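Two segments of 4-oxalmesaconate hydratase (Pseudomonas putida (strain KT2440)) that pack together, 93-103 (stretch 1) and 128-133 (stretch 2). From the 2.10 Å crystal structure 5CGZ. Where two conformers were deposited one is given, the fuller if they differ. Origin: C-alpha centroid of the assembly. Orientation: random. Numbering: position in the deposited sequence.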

# COMPACT_ATOMS: atom_id res chain seq x y z
N ASP A 93 -2.80 -9.98 -31.97
CA ASP A 93 -3.14 -11.32 -32.43
C ASP A 93 -3.06 -12.38 -31.34
O ASP A 93 -3.89 -13.30 -31.30
CB ASP A 93 -2.25 -11.70 -33.60
CG ASP A 93 -3.03 -11.79 -34.88
OD1 ASP A 93 -3.35 -10.72 -35.45
OD2 ASP A 93 -3.36 -12.93 -35.28
N THR A 94 -2.05 -12.28 -30.48
CA THR A 94 -1.97 -13.16 -29.31
C THR A 94 -3.22 -12.99 -28.47
O THR A 94 -3.86 -13.96 -28.06
CB THR A 94 -0.76 -12.84 -28.42
OG1 THR A 94 0.39 -12.61 -29.25
CG2 THR A 94 -0.49 -13.99 -27.45
N LEU A 95 -3.57 -11.73 -28.24
CA LEU A 95 -4.74 -11.37 -27.44
C LEU A 95 -6.02 -11.98 -28.01
O LEU A 95 -6.81 -12.59 -27.28
CB LEU A 95 -4.86 -9.85 -27.36
CG LEU A 95 -6.02 -9.34 -26.51
CD1 LEU A 95 -5.80 -9.67 -25.04
CD2 LEU A 95 -6.19 -7.84 -26.71
N PHE A 96 -6.23 -11.83 -29.32
CA PHE A 96 -7.43 -12.39 -29.96
C PHE A 96 -7.41 -13.93 -29.95
O PHE A 96 -8.46 -14.57 -29.77
CB PHE A 96 -7.56 -11.86 -31.39
CG PHE A 96 -7.86 -10.38 -31.47
CD1 PHE A 96 -8.76 -9.79 -30.59
CD2 PHE A 96 -7.24 -9.57 -32.41
CE1 PHE A 96 -9.05 -8.44 -30.66
CE2 PHE A 96 -7.52 -8.21 -32.48
CZ PHE A 96 -8.42 -7.64 -31.61
N ARG A 97 -6.24 -14.52 -30.14
CA ARG A 97 -6.07 -15.97 -30.01
C ARG A 97 -6.61 -16.44 -28.66
O ARG A 97 -7.38 -17.39 -28.57
CB ARG A 97 -4.58 -16.38 -30.14
CG ARG A 97 -4.07 -16.69 -31.55
CD ARG A 97 -3.33 -18.05 -31.61
NE ARG A 97 -1.89 -17.96 -31.37
CZ ARG A 97 -1.06 -19.00 -31.27
NH1 ARG A 97 0.23 -18.79 -31.05
NH2 ARG A 97 -1.50 -20.26 -31.36
N LEU A 98 -6.19 -15.75 -27.60
CA LEU A 98 -6.60 -16.12 -26.25
C LEU A 98 -8.09 -15.82 -26.02
O LEU A 98 -8.79 -16.60 -25.37
CB LEU A 98 -5.74 -15.40 -25.20
CG LEU A 98 -5.87 -15.91 -23.77
CD1 LEU A 98 -5.71 -17.44 -23.72
CD2 LEU A 98 -4.82 -15.24 -22.87
N ALA A 99 -8.58 -14.70 -26.54
CA ALA A 99 -10.01 -14.40 -26.44
C ALA A 99 -10.85 -15.49 -27.09
O ALA A 99 -11.93 -15.83 -26.61
CB ALA A 99 -10.33 -13.04 -27.06
N ASP A 100 -10.35 -16.05 -28.20
CA ASP A 100 -11.05 -17.14 -28.86
C ASP A 100 -11.07 -18.41 -27.99
O ASP A 100 -12.05 -19.15 -27.99
CB ASP A 100 -10.42 -17.44 -30.23
CG ASP A 100 -10.61 -16.30 -31.23
OD1 ASP A 100 -11.49 -15.43 -31.01
OD2 ASP A 100 -9.88 -16.27 -32.24
N VAL A 101 -9.99 -18.66 -27.26
CA VAL A 101 -9.99 -19.78 -26.32
C VAL A 101 -11.10 -19.57 -25.28
O VAL A 101 -11.85 -20.50 -24.97
CB VAL A 101 -8.63 -19.95 -25.62
CG1 VAL A 101 -8.71 -21.03 -24.53
CG2 VAL A 101 -7.56 -20.32 -26.65
N TYR A 102 -11.21 -18.35 -24.76
CA TYR A 102 -12.26 -18.02 -23.80
C TYR A 102 -13.65 -18.28 -24.39
O TYR A 102 -14.51 -18.87 -23.73
CB TYR A 102 -12.19 -16.55 -23.38
CG TYR A 102 -11.32 -16.24 -22.17
CD1 TYR A 102 -11.85 -16.29 -20.88
CD2 TYR A 102 -9.99 -15.84 -22.31
CE1 TYR A 102 -11.06 -15.98 -19.76
CE2 TYR A 102 -9.20 -15.52 -21.20
CZ TYR A 102 -9.74 -15.60 -19.93
OH TYR A 102 -8.97 -15.28 -18.83
N ARG A 103 -13.86 -17.82 -25.62
CA ARG A 103 -15.16 -17.97 -26.27
C ARG A 103 -15.51 -19.46 -26.45
O ARG A 103 -16.66 -19.86 -26.30
CB ARG A 103 -15.18 -17.24 -27.61
CG ARG A 103 -15.25 -15.70 -27.52
CD ARG A 103 -16.66 -15.25 -27.21
NE ARG A 103 -16.82 -13.82 -27.01
CZ ARG A 103 -17.06 -12.94 -27.98
NH1 ARG A 103 -17.15 -13.34 -29.25
NH2 ARG A 103 -17.21 -11.64 -27.69
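Stretch 2 128-133: HLAQEA

Stretch 2 is helical throughout, a segment of a longer helix, and it crosses the helix of stretch 1 at -63°, with 8.8 Å between the axes at closest approach; the N-to-C directions of the two helices differ by 63°, nearer parallel than antiparallel. Within it, Glu 132 N donates a hydrogen bond to His 128 O (2.9 Å) and Ala 133 N to Leu 129 O (2.8 Å). The backbones come nearest at Ala 99 and Ala 133, whose CA atoms are 4.5 Å apart. Ala 133 points its CB toward stretch 1 and is the knob of the contact, sitting in a hole made by Leu 95, Leu 98, Ala 99 and Tyr 102. Its CB lies 3.6 Å from Leu 98 CG, 3.6 Å from Ala 99 N and 3.9 Å from Tyr 102 CE2; its CB therefore lies against backbone as well as side chains.

Leu 95 and Leu 98 share the t, p rotamer but start from different directions. Leu 95 leaves its helix sideways, and its conformation brings CD1 nearer to stretch 2, 3.4 Å from Ala 133 N and 3.8 Å from Glu 132 CB. Leu 98 already points toward stretch 2 and places CD2 3.6 Å from Leu 129 O and 4.0 Å from Leu 129 CB. Leu 129, in the m, t rotamer, also starts sideways and ends closer: its CD2 is 4.4 Å from Leu 95 CD1, and its CD1 is 4.2 Å from Thr 94 CG2.

Tyr 102, with chi1 at -90° and chi2 at -88°, extends its ring past Ala 133 to set OH 2.7 Å from Ala 130 O, donating a weak hydrogen bond. Ala 130 CB points away overall yet still lies 4.1 Å from Tyr 102 OH. Glu 132 is extended, t at both chi1 and chi2; its carboxylate is hydrogen-bonded elsewhere in the structure. Gln 131 points away, and His 128 makes no contact with stretch 1.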

# COMPACT_ATOMS: atom_id res chain seq x y z
N HIS A 128 -1.70 -10.58 -17.54
CA HIS A 128 -2.31 -9.45 -18.24
C HIS A 128 -3.01 -9.90 -19.52
O HIS A 128 -4.10 -9.40 -19.84
CB HIS A 128 -1.26 -8.37 -18.55
CG HIS A 128 -1.04 -7.42 -17.43
ND1 HIS A 128 0.21 -7.10 -16.94
CD2 HIS A 128 -1.92 -6.71 -16.67
CE1 HIS A 128 0.09 -6.25 -15.94
NE2 HIS A 128 -1.19 -6.00 -15.76
N LEU A 129 -2.40 -10.84 -20.24
CA LEU A 129 -3.05 -11.45 -21.41
C LEU A 129 -4.34 -12.14 -21.01
O LEU A 129 -5.39 -11.94 -21.63
CB LEU A 129 -2.11 -12.46 -22.08
CG LEU A 129 -1.10 -11.83 -23.03
CD1 LEU A 129 -0.04 -12.86 -23.43
CD2 LEU A 129 -1.82 -11.28 -24.26
N ALA A 130 -4.26 -12.95 -19.95
CA ALA A 130 -5.42 -13.68 -19.46
C ALA A 130 -6.55 -12.73 -19.11
O ALA A 130 -7.70 -12.97 -19.47
CB ALA A 130 -5.03 -14.53 -18.24
N GLN A 131 -6.23 -11.64 -18.42
CA GLN A 131 -7.28 -10.72 -17.99
C GLN A 131 -7.85 -9.90 -19.14
O GLN A 131 -9.07 -9.75 -19.25
CB GLN A 131 -6.76 -9.78 -16.89
CG GLN A 131 -6.61 -10.49 -15.56
CD GLN A 131 -6.27 -9.53 -14.42
OE1 GLN A 131 -6.70 -8.38 -14.41
NE2 GLN A 131 -5.51 -10.02 -13.45
N GLU A 132 -6.98 -9.38 -20.00
CA GLU A 132 -7.49 -8.55 -21.09
C GLU A 132 -8.26 -9.41 -22.09
O GLU A 132 -9.31 -8.99 -22.59
CB GLU A 132 -6.37 -7.76 -21.79
CG GLU A 132 -6.98 -6.68 -22.71
CD GLU A 132 -5.96 -5.77 -23.36
OE1 GLU A 132 -4.76 -6.10 -23.36
OE2 GLU A 132 -6.36 -4.70 -23.89
N ALA A 133 -7.77 -10.62 -22.39
CA ALA A 133 -8.49 -11.51 -23.32
C ALA A 133 -9.88 -11.85 -22.79
O ALA A 133 -10.85 -11.95 -23.55
CB ALA A 133 -7.69 -12.79 -23.58